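PDB 6YF6: galactose-binding lectin from Enterobacter cloacae subsp. cloacae, which binds sugars through a bound calcium ion in its C-terminal lectin domain, which holds a fucose derivative here and resembles the PA-IL galactose-binding lectins. Local coordinates for residues 52-57 with 120-125; 70-75 with 133-138; 81-86 with 96-101. All blocks are in the same frame, centred on the assembly; numbering follows the deposited sequence.

Contact 1 (52-57 with 120-125); sequences ILKKTL and ELAVVS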
loop_
_atom_site.group_PDB
_atom_site.type_symbol
_atom_site.label_atom_id
_atom_site.label_comp_id
_atom_site.label_asym_id
_atom_site.label_seq_id
_atom_site.Cartn_x
_atom_site.Cartn_y
_atom_site.Cartn_z
ATOM N N ILE A 52 -21.835 0.915 2.469
ATOM C CA ILE A 52 -21.171 1.582 3.586
ATOM C C ILE A 52 -20.310 2.765 3.154
ATOM O O ILE A 52 -20.021 3.640 3.988
ATOM C CB ILE A 52 -20.309 0.576 4.379
ATOM C CG1 ILE A 52 -19.177 0.038 3.497
ATOM C CG2 ILE A 52 -21.170 -0.568 4.899
ATOM C CD1 ILE A 52 -18.258 -0.941 4.195
ATOM N N LEU A 53 -19.863 2.804 1.902
ATOM C CA LEU A 53 -19.124 3.933 1.355
ATOM C C LEU A 53 -19.594 4.149 -0.074
ATOM O O LEU A 53 -19.753 3.184 -0.825
ATOM C CB LEU A 53 -17.610 3.688 1.356
ATOM C CG LEU A 53 -16.727 4.169 2.507
ATOM C CD1 LEU A 53 -15.263 3.948 2.102
ATOM C CD2 LEU A 53 -16.978 5.623 2.882
ATOM N N LYS A 54 -19.798 5.406 -0.460
ATOM C CA LYS A 54 -20.341 5.711 -1.776
ATOM C C LYS A 54 -19.577 6.862 -2.410
ATOM O O LYS A 54 -19.113 7.777 -1.724
ATOM C CB LYS A 54 -21.838 6.048 -1.692
ATOM C CG LYS A 54 -22.723 4.832 -1.457
ATOM C CD LYS A 54 -24.162 5.229 -1.169
ATOM C CE LYS A 54 -24.939 5.504 -2.447
ATOM N NZ LYS A 54 -26.324 5.966 -2.153
ATOM N N LYS A 55 -19.441 6.793 -3.736
ATOM C CA LYS A 55 -18.840 7.873 -4.504
ATOM C C LYS A 55 -19.344 7.816 -5.939
ATOM O O LYS A 55 -19.401 6.741 -6.541
ATOM C CB LYS A 55 -17.308 7.801 -4.507
ATOM C CG LYS A 55 -16.673 8.858 -5.398
ATOM C CD LYS A 55 -15.160 8.922 -5.241
ATOM C CE LYS A 55 -14.554 9.933 -6.207
ATOM N NZ LYS A 55 -13.087 10.077 -6.010
ATOM N N THR A 56 -19.692 8.980 -6.481
ATOM C CA THR A 56 -19.943 9.116 -7.913
ATOM C C THR A 56 -18.627 9.537 -8.557
ATOM O O THR A 56 -18.232 10.704 -8.500
ATOM C CB THR A 56 -21.061 10.112 -8.190
ATOM O OG1 THR A 56 -22.267 9.657 -7.565
ATOM C CG2 THR A 56 -21.302 10.233 -9.694
ATOM N N LEU A 57 -17.938 8.572 -9.159
ATOM C CA LEU A 57 -16.646 8.812 -9.790
ATOM C C LEU A 57 -16.847 9.446 -11.161
ATOM O O LEU A 57 -17.545 8.885 -12.012
ATOM C CB LEU A 57 -15.881 7.501 -9.915
ATOM C CG LEU A 57 -14.454 7.582 -10.455
ATOM C CD1 LEU A 57 -13.541 8.285 -9.464
ATOM C CD2 LEU A 57 -13.955 6.181 -10.761
ATOM N N GLU A 120 -21.516 5.236 -10.432
ATOM C CA GLU A 120 -21.906 5.244 -9.026
ATOM C C GLU A 120 -21.289 4.020 -8.361
ATOM O O GLU A 120 -21.682 2.883 -8.645
ATOM C CB GLU A 120 -23.426 5.253 -8.889
ATOM C CG GLU A 120 -24.070 6.566 -9.329
ATOM C CD GLU A 120 -25.583 6.561 -9.196
ATOM O OE1 GLU A 120 -26.089 6.211 -8.109
ATOM O OE2 GLU A 120 -26.269 6.913 -10.179
ATOM N N LEU A 121 -20.313 4.252 -7.489
ATOM C CA LEU A 121 -19.588 3.187 -6.816
ATOM C C LEU A 121 -20.054 3.061 -5.374
ATOM O O LEU A 121 -20.345 4.062 -4.712
ATOM C CB LEU A 121 -18.084 3.451 -6.841
ATOM C CG LEU A 121 -17.480 3.676 -8.227
ATOM C CD1 LEU A 121 -15.986 3.941 -8.111
ATOM C CD2 LEU A 121 -17.769 2.481 -9.131
ATOM N N ALA A 122 -20.103 1.827 -4.883
ATOM C CA ALA A 122 -20.451 1.590 -3.492
ATOM C C ALA A 122 -19.673 0.388 -2.984
ATOM O O ALA A 122 -19.555 -0.623 -3.681
ATOM C CB ALA A 122 -21.957 1.360 -3.323
ATOM N N VAL A 123 -19.123 0.523 -1.780
ATOM C CA VAL A 123 -18.600 -0.608 -1.023
ATOM C C VAL A 123 -19.751 -1.175 -0.203
ATOM O O VAL A 123 -20.506 -0.422 0.425
ATOM C CB VAL A 123 -17.429 -0.179 -0.127
ATOM C CG1 VAL A 123 -16.886 -1.366 0.648
ATOM C CG2 VAL A 123 -16.329 0.461 -0.964
ATOM N N VAL A 124 -19.894 -2.498 -0.211
ATOM C CA VAL A 124 -21.081 -3.167 0.307
ATOM C C VAL A 124 -20.671 -4.126 1.414
ATOM O O VAL A 124 -19.786 -4.966 1.219
ATOM C CB VAL A 124 -21.830 -3.920 -0.810
ATOM C CG1 VAL A 124 -23.036 -4.656 -0.243
ATOM C CG2 VAL A 124 -22.254 -2.956 -1.912
ATOM N N SER A 125 -21.321 -3.998 2.572
ATOM C CA SER A 125 -21.182 -4.943 3.671
ATOM C C SER A 125 -22.335 -5.937 3.656
ATOM O O SER A 125 -23.494 -5.555 3.473
ATOM C CB SER A 125 -21.162 -4.227 5.022
ATOM O OG SER A 125 -21.330 -5.161 6.075
#
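I52 and V123 pack side chain to side chain across segments 52-57 and 120-125: CD1 of I52 lies 3.8 Å from CG1 of V123, the two chains crossing at a slant. CG1 of I52 stands between its backbone N and carbonyl carbon (chi1 64°), which also sets it 3.4 Å from the carbonyl oxygen of V123, while the other branch, CG2, rests on CB of S125 at 3.7 Å. That carbonyl oxygen accepts the N-H of I52 at 2.8 Å from N to O. Further along, L53 O takes the V123 amide, and K55 and L121 exchange a reciprocal pair, L121 N to K55 O being 2.8 Å. The strand axes run 155° apart, an antiparallel course.

Packing is tight on the face of L53, K55, L121 and V123. There CD1 of L121 meets both CB and CD2 of L57 at 4.0 Å, and W68 of strand 65-74 covers L121 and V123. K55 sends its amine out of this contact to a salt bridge with D7 of the second subunit.

The face of K54, T56, E120 and A122 is looser. T56 and E120 are exposed and lie side by side, with OG1 of T56 4.0 Å from CG of E120. K54 NZ makes a long, weak ion pair with E51 and stays 6.0 Å from E120 OE1, too far for a salt bridge.

Beyond K54 and L53 the sheet continues into a strand of the second subunit, so these strands form part of a beta-sandwich sheet extended across a dimer interface.

Contact 2 (70-75 with 133-138); sequences VKIARI and NDFRIK. With CA (calcium ion), chain D; SFU (methyl 1-seleno-alpha-L-fucopyranoside), chain C; PO4 (phosphate ion), chain F.
Strands 70-74 and 135-138 run antiparallel, their axes 161° apart and 4.7 Å at closest approach, with A73 and R136 as a hydrogen-bonded pair in which R136 N reaches A73 O at 2.8 Å. One face carries an apolar row. CD1 of I72 touches CG1 of I137 at 3.7 Å and comes obliquely to CD2 of the F135 ring. The F135 ring stacks with F40. V70 CG1 extends the row onto CG2 of I137. Across the sheet, CG2 of I75 packs against CD of R136, whose guanidinium forms a salt bridge with E39.

These strands are the central pair of one four-stranded sheet in the PA-IL-type lectin fold, and the segment at D134 leads into its calcium-dependent sugar site. OD1 of D134 binds calcium at 2.5 Å, joining oxygens of I41, T42, S130 and G132 as well as O3 and O4 of the fucoside; its other oxygen, OD2, lies 2.7 Å from sugar O4. The I75 and D134 side chains cross at about a right angle, I75 CG1 touching D134 CB, while I75 N donates to D134 O in a straight N-H...O line (179°) from above the carbonyl plane. A water at the edge of the R74 guanidinium accepts from D134 N (2.7 Å) and R74 NE (2.9 Å), while R74 NH1 bonds to K100 O. At the far end, K138 NZ donates to phosphate O1.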
loop_
_atom_site.group_PDB
_atom_site.type_symbol
_atom_site.label_atom_id
_atom_site.label_comp_id
_atom_site.label_asym_id
_atom_site.label_seq_id
_atom_site.Cartn_x
_atom_site.Cartn_y
_atom_site.Cartn_z
ATOM N N VAL A 70 -9.424 -1.818 -3.349
ATOM C CA VAL A 70 -9.693 -1.302 -2.012
ATOM C C VAL A 70 -8.775 -2.046 -1.055
ATOM O O VAL A 70 -8.806 -3.281 -1.000
ATOM C CB VAL A 70 -11.163 -1.488 -1.598
ATOM C CG1 VAL A 70 -11.369 -1.067 -0.137
ATOM C CG2 VAL A 70 -12.079 -0.705 -2.517
ATOM N N LYS A 71 -7.946 -1.309 -0.325
ATOM C CA LYS A 71 -7.063 -1.907 0.669
ATOM C C LYS A 71 -7.804 -1.936 1.998
ATOM O O LYS A 71 -8.196 -0.887 2.519
ATOM C CB LYS A 71 -5.757 -1.128 0.777
ATOM C CG LYS A 71 -4.904 -1.217 -0.485
ATOM C CD LYS A 71 -3.497 -0.687 -0.253
ATOM C CE LYS A 71 -2.690 -0.666 -1.546
ATOM N NZ LYS A 71 -1.489 0.214 -1.448
ATOM N N ILE A 72 -7.993 -3.135 2.544
ATOM C CA ILE A 72 -8.935 -3.353 3.631
ATOM C C ILE A 72 -8.378 -4.404 4.577
ATOM O O ILE A 72 -7.642 -5.305 4.167
ATOM C CB ILE A 72 -10.310 -3.779 3.072
ATOM C CG1 ILE A 72 -11.343 -3.888 4.187
ATOM C CG2 ILE A 72 -10.205 -5.105 2.316
ATOM C CD1 ILE A 72 -12.759 -3.897 3.665
ATOM N N ALA A 73 -8.736 -4.281 5.856
ATOM C CA ALA A 73 -8.266 -5.215 6.868
ATOM C C ALA A 73 -9.294 -5.351 7.978
ATOM O O ALA A 73 -9.925 -4.370 8.380
ATOM C CB ALA A 73 -6.929 -4.768 7.476
ATOM N N ARG A 74 -9.451 -6.572 8.474
ATOM C CA ARG A 74 -10.179 -6.767 9.714
ATOM C C ARG A 74 -9.353 -6.231 10.876
ATOM O O ARG A 74 -8.119 -6.224 10.839
ATOM C CB ARG A 74 -10.493 -8.243 9.936
ATOM C CG ARG A 74 -11.447 -8.477 11.100
ATOM C CD ARG A 74 -11.559 -9.944 11.436
ATOM N NE ARG A 74 -12.716 -10.209 12.283
ATOM C CZ ARG A 74 -13.081 -11.418 12.695
ATOM N NH1 ARG A 74 -12.377 -12.485 12.338
ATOM N NH2 ARG A 74 -14.149 -11.557 13.469
ATOM N N ILE A 75 -10.044 -5.763 11.914
ATOM C CA ILE A 75 -9.396 -5.392 13.163
ATOM C C ILE A 75 -10.069 -6.143 14.302
ATOM O O ILE A 75 -11.191 -6.638 14.177
ATOM C CB ILE A 75 -9.428 -3.872 13.419
ATOM C CG1 ILE A 75 -10.866 -3.349 13.430
ATOM C CG2 ILE A 75 -8.598 -3.156 12.363
ATOM C CD1 ILE A 75 -11.024 -2.012 14.137
ATOM N N ASN A 133 -17.450 -7.634 13.463
ATOM C CA ASN A 133 -17.677 -6.938 12.201
ATOM C C ASN A 133 -16.950 -5.592 12.185
ATOM O O ASN A 133 -17.510 -4.561 11.802
ATOM C CB ASN A 133 -19.178 -6.758 11.958
ATOM C CG ASN A 133 -19.493 -6.363 10.535
ATOM O OD1 ASN A 133 -18.719 -6.640 9.623
ATOM N ND2 ASN A 133 -20.631 -5.711 10.337
ATOM N N ASP A 134 -15.688 -5.610 12.611
ATOM C CA ASP A 134 -14.859 -4.415 12.729
ATOM C C ASP A 134 -13.717 -4.471 11.722
ATOM O O ASP A 134 -13.012 -5.482 11.633
ATOM C CB ASP A 134 -14.299 -4.289 14.149
ATOM C CG ASP A 134 -15.375 -4.405 15.209
ATOM O OD1 ASP A 134 -16.302 -3.569 15.204
ATOM O OD2 ASP A 134 -15.297 -5.331 16.043
ATOM N N PHE A 135 -13.522 -3.385 10.977
ATOM C CA PHE A 135 -12.526 -3.385 9.912
ATOM C C PHE A 135 -12.175 -1.950 9.542
ATOM O O PHE A 135 -12.811 -0.994 9.991
ATOM C CB PHE A 135 -13.025 -4.166 8.685
ATOM C CG PHE A 135 -14.361 -3.704 8.161
ATOM C CD1 PHE A 135 -15.539 -4.083 8.788
ATOM C CD2 PHE A 135 -14.437 -2.910 7.028
ATOM C CE1 PHE A 135 -16.769 -3.666 8.301
ATOM C CE2 PHE A 135 -15.660 -2.490 6.538
ATOM C CZ PHE A 135 -16.829 -2.869 7.177
ATOM N N ARG A 136 -11.131 -1.816 8.721
ATOM C CA ARG A 136 -10.640 -0.521 8.269
ATOM C C ARG A 136 -10.397 -0.557 6.766
ATOM O O ARG A 136 -10.002 -1.585 6.210
ATOM C CB ARG A 136 -9.329 -0.129 8.989
ATOM C CG ARG A 136 -9.467 0.148 10.490
ATOM C CD ARG A 136 -8.096 0.214 11.171
ATOM N NE ARG A 136 -8.169 0.741 12.531
ATOM C CZ ARG A 136 -7.180 0.681 13.423
ATOM N NH1 ARG A 136 -6.026 0.106 13.115
ATOM N NH2 ARG A 136 -7.350 1.192 14.632
ATOM N N ILE A 137 -10.632 0.580 6.113
ATOM C CA ILE A 137 -10.306 0.778 4.704
ATOM C C ILE A 137 -9.346 1.953 4.607
ATOM O O ILE A 137 -9.708 3.085 4.956
ATOM C CB ILE A 137 -11.557 1.028 3.849
ATOM C CG1 ILE A 137 -12.388 -0.253 3.754
ATOM C CG2 ILE A 137 -11.149 1.528 2.462
ATOM C CD1 ILE A 137 -13.797 -0.048 3.216
ATOM N N LYS A 138 -8.132 1.697 4.115
ATOM C CA LYS A 138 -7.113 2.733 4.041
ATOM C C LYS A 138 -6.915 3.293 2.638
ATOM O O LYS A 138 -6.268 4.336 2.498
ATOM C CB LYS A 138 -5.770 2.205 4.567
ATOM C CG LYS A 138 -5.104 1.140 3.703
ATOM C CD LYS A 138 -3.811 0.654 4.352
ATOM C CE LYS A 138 -3.152 -0.467 3.554
ATOM N NZ LYS A 138 -1.854 -0.891 4.167
HETATM CA CA CA D . -18.628 -3.763 16.002
HETATM C C1 SFU C . -18.975 -5.566 20.635
HETATM C C2 SFU C . -19.331 -4.400 19.713
HETATM C C3 SFU C . -18.096 -3.581 19.282
HETATM C C4 SFU C . -17.059 -4.543 18.716
HETATM C C5 SFU C . -16.726 -5.572 19.795
HETATM C C6 SFU C . -15.706 -6.562 19.250
HETATM O O2 SFU C . -20.252 -3.554 20.379
HETATM O O3 SFU C . -18.462 -2.703 18.231
HETATM O O4 SFU C . -17.560 -5.254 17.595
HETATM O O5 SFU C . -17.891 -6.333 20.184
HETATM C CM SFU C . -18.032 -6.468 23.357
HETATM SE SE SFU C . -18.569 -4.851 22.474
HETATM P P PO4 F . 0.256 1.718 2.976
HETATM O O1 PO4 F . 0.234 1.005 4.306
HETATM O O2 PO4 F . 0.239 3.210 3.201
HETATM O O3 PO4 F . -0.956 1.334 2.164
HETATM O O4 PO4 F . 1.501 1.315 2.224
HETATM O O HOH W 1 -13.903 -7.659 13.007
#

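Contact 3 (81-86 with 96-101); sequences APKVSL and PLELKQ
The beta hairpin of strands 83-88 and 91-98 contributes its open end to this contact, where A81 and P82 meet E98 and L99. P82 O accepts the N-H of L99 (N to O 3.0 Å), the donor tilted 34° from the carbonyl plane. V84 and L97 then form a hydrogen-bonded antiparallel pair; L97 N reaches V84 O at 2.8 Å from above the carbonyl plane, and V84 N returns a bond to L97 O.

The P82 ring and the L99 side chain cross at about a right angle, with CD1 of L99 3.9 Å from CB of P82. The same CD1 is a looser 4.3 Å from V84 CG2, and I72 of strand 65-74 also packs on L99. At the outer end, CB of A81 sits 3.3 Å from L99 O, a buried oxygen that lacks a hydrogen-bond partner in the model.

K83 and E98 extend side by side on the other face. CE of K83 comes 3.9 Å from OE1 of E98, but NZ stays 4.8 Å away, so any attraction between the charges is long-range. S85 rests its CB on P96 CA, while its OG bonds to H126.

P82 also packs on N133, next to the calcium ligand D134. The register and alternating faces are those of an antiparallel beta hairpin, here at the sheet edge near the lectin's calcium site.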
loop_
_atom_site.group_PDB
_atom_site.type_symbol
_atom_site.label_atom_id
_atom_site.label_comp_id
_atom_site.label_asym_id
_atom_site.label_seq_id
_atom_site.Cartn_x
_atom_site.Cartn_y
_atom_site.Cartn_z
ATOM N N ALA A 81 -17.005 -12.087 11.468
ATOM C CA ALA A 81 -16.057 -11.594 10.481
ATOM C C ALA A 81 -16.777 -10.710 9.464
ATOM O O ALA A 81 -17.871 -11.054 9.011
ATOM C CB ALA A 81 -15.378 -12.761 9.763
ATOM N N PRO A 82 -16.202 -9.566 9.089
ATOM C CA PRO A 82 -16.828 -8.753 8.039
ATOM C C PRO A 82 -16.854 -9.493 6.709
ATOM O O PRO A 82 -16.057 -10.398 6.456
ATOM C CB PRO A 82 -15.936 -7.504 7.966
ATOM C CG PRO A 82 -15.154 -7.496 9.252
ATOM C CD PRO A 82 -14.975 -8.936 9.616
ATOM N N LYS A 83 -17.796 -9.097 5.849
ATOM C CA LYS A 83 -17.879 -9.596 4.476
ATOM C C LYS A 83 -18.200 -8.420 3.567
ATOM O O LYS A 83 -19.273 -7.823 3.688
ATOM C CB LYS A 83 -18.946 -10.682 4.328
ATOM C CG LYS A 83 -18.660 -11.964 5.086
ATOM C CD LYS A 83 -19.630 -13.064 4.664
ATOM C CE LYS A 83 -19.428 -14.338 5.466
ATOM N NZ LYS A 83 -20.670 -15.163 5.510
ATOM N N VAL A 84 -17.289 -8.094 2.652
ATOM C CA VAL A 84 -17.353 -6.844 1.903
ATOM C C VAL A 84 -17.183 -7.126 0.418
ATOM O O VAL A 84 -16.321 -7.917 0.021
ATOM C CB VAL A 84 -16.280 -5.852 2.401
ATOM C CG1 VAL A 84 -16.452 -4.496 1.736
ATOM C CG2 VAL A 84 -16.347 -5.720 3.925
ATOM N N SER A 85 -18.007 -6.474 -0.404
ATOM C CA SER A 85 -17.928 -6.582 -1.856
ATOM C C SER A 85 -17.928 -5.182 -2.461
ATOM O O SER A 85 -18.033 -4.175 -1.752
ATOM C CB SER A 85 -19.085 -7.418 -2.424
ATOM O OG SER A 85 -20.340 -6.795 -2.203
ATOM N N LEU A 86 -17.806 -5.125 -3.787
ATOM C CA LEU A 86 -17.807 -3.876 -4.533
ATOM C C LEU A 86 -18.977 -3.846 -5.507
ATOM O O LEU A 86 -19.333 -4.872 -6.100
ATOM C CB LEU A 86 -16.502 -3.691 -5.305
ATOM C CG LEU A 86 -15.216 -3.828 -4.491
ATOM C CD1 LEU A 86 -13.999 -3.842 -5.411
ATOM C CD2 LEU A 86 -15.121 -2.708 -3.476
ATOM N N PRO A 96 -18.339 -11.370 -2.365
ATOM C CA PRO A 96 -18.149 -10.924 -0.973
ATOM C C PRO A 96 -16.894 -11.542 -0.379
ATOM O O PRO A 96 -16.767 -12.766 -0.294
ATOM C CB PRO A 96 -19.417 -11.414 -0.257
ATOM C CG PRO A 96 -20.400 -11.706 -1.334
ATOM C CD PRO A 96 -19.609 -12.093 -2.548
ATOM N N LEU A 97 -15.963 -10.691 0.039
ATOM C CA LEU A 97 -14.694 -11.125 0.605
ATOM C C LEU A 97 -14.802 -11.120 2.125
ATOM O O LEU A 97 -15.076 -10.076 2.727
ATOM C CB LEU A 97 -13.560 -10.211 0.142
ATOM C CG LEU A 97 -12.143 -10.550 0.615
ATOM C CD1 LEU A 97 -11.672 -11.877 0.027
ATOM C CD2 LEU A 97 -11.179 -9.427 0.242
ATOM N N GLU A 98 -14.589 -12.282 2.741
ATOM C CA GLU A 98 -14.608 -12.386 4.193
ATOM C C GLU A 98 -13.254 -11.976 4.757
ATOM O O GLU A 98 -12.217 -12.519 4.366
ATOM C CB GLU A 98 -14.948 -13.813 4.622
ATOM C CG GLU A 98 -15.198 -13.964 6.112
ATOM C CD GLU A 98 -15.566 -15.380 6.495
ATOM O OE1 GLU A 98 -15.959 -16.158 5.599
ATOM O OE2 GLU A 98 -15.462 -15.718 7.692
ATOM N N LEU A 99 -13.267 -11.013 5.673
ATOM C CA LEU A 99 -12.052 -10.543 6.329
ATOM C C LEU A 99 -11.836 -11.350 7.599
ATOM O O LEU A 99 -12.725 -11.407 8.460
ATOM C CB LEU A 99 -12.158 -9.057 6.648
ATOM C CG LEU A 99 -12.535 -8.151 5.476
ATOM C CD1 LEU A 99 -12.672 -6.711 5.945
ATOM C CD2 LEU A 99 -11.514 -8.263 4.354
ATOM N N LYS A 100 -10.670 -11.972 7.745
ATOM C CA LYS A 100 -10.472 -12.925 8.832
ATOM C C LYS A 100 -9.338 -12.528 9.782
ATOM O O LYS A 100 -9.620 -12.270 10.940
ATOM C CB LYS A 100 -10.307 -14.327 8.247
ATOM C CG LYS A 100 -11.309 -14.648 7.144
ATOM C CD LYS A 100 -10.862 -15.828 6.298
ATOM C CE LYS A 100 -11.754 -17.042 6.514
ATOM N NZ LYS A 100 -11.775 -17.924 5.316
ATOM N N GLN A 101 -8.098 -12.431 9.323
ATOM C CA GLN A 101 -7.010 -12.143 10.268
ATOM C C GLN A 101 -6.932 -10.649 10.570
ATOM O O GLN A 101 -6.881 -9.825 9.652
ATOM C CB GLN A 101 -5.679 -12.638 9.705
ATOM C CG GLN A 101 -4.513 -12.502 10.670
ATOM C CD GLN A 101 -3.439 -13.548 10.449
ATOM O OE1 GLN A 101 -2.288 -13.220 10.163
ATOM N NE2 GLN A 101 -3.808 -14.819 10.585
#

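In the fold
Contacts 1 and 3 lie in one antiparallel sheet, ordered 50-58, 118-125, 83-88, 91-98, with their centres 15 Å apart; contact 2 is the central pair of the other sheet. Neighbouring strands 118-125 and 83-88 join contacts 1 and 3, V124 O lying 2.8 Å from S85 N. Between the sheets, I52 packs on F135 and V123 on I137, and P82 packs on F135. Contact 3 is nested in sequence inside the loops closed by contacts 1 and 2, whose own segments alternate. Its centre is 9 Å from that of contact 2, and its P82 side chain lies about 8 Å from the calcium ion, while contacts 1 and 2 both touch the second subunit.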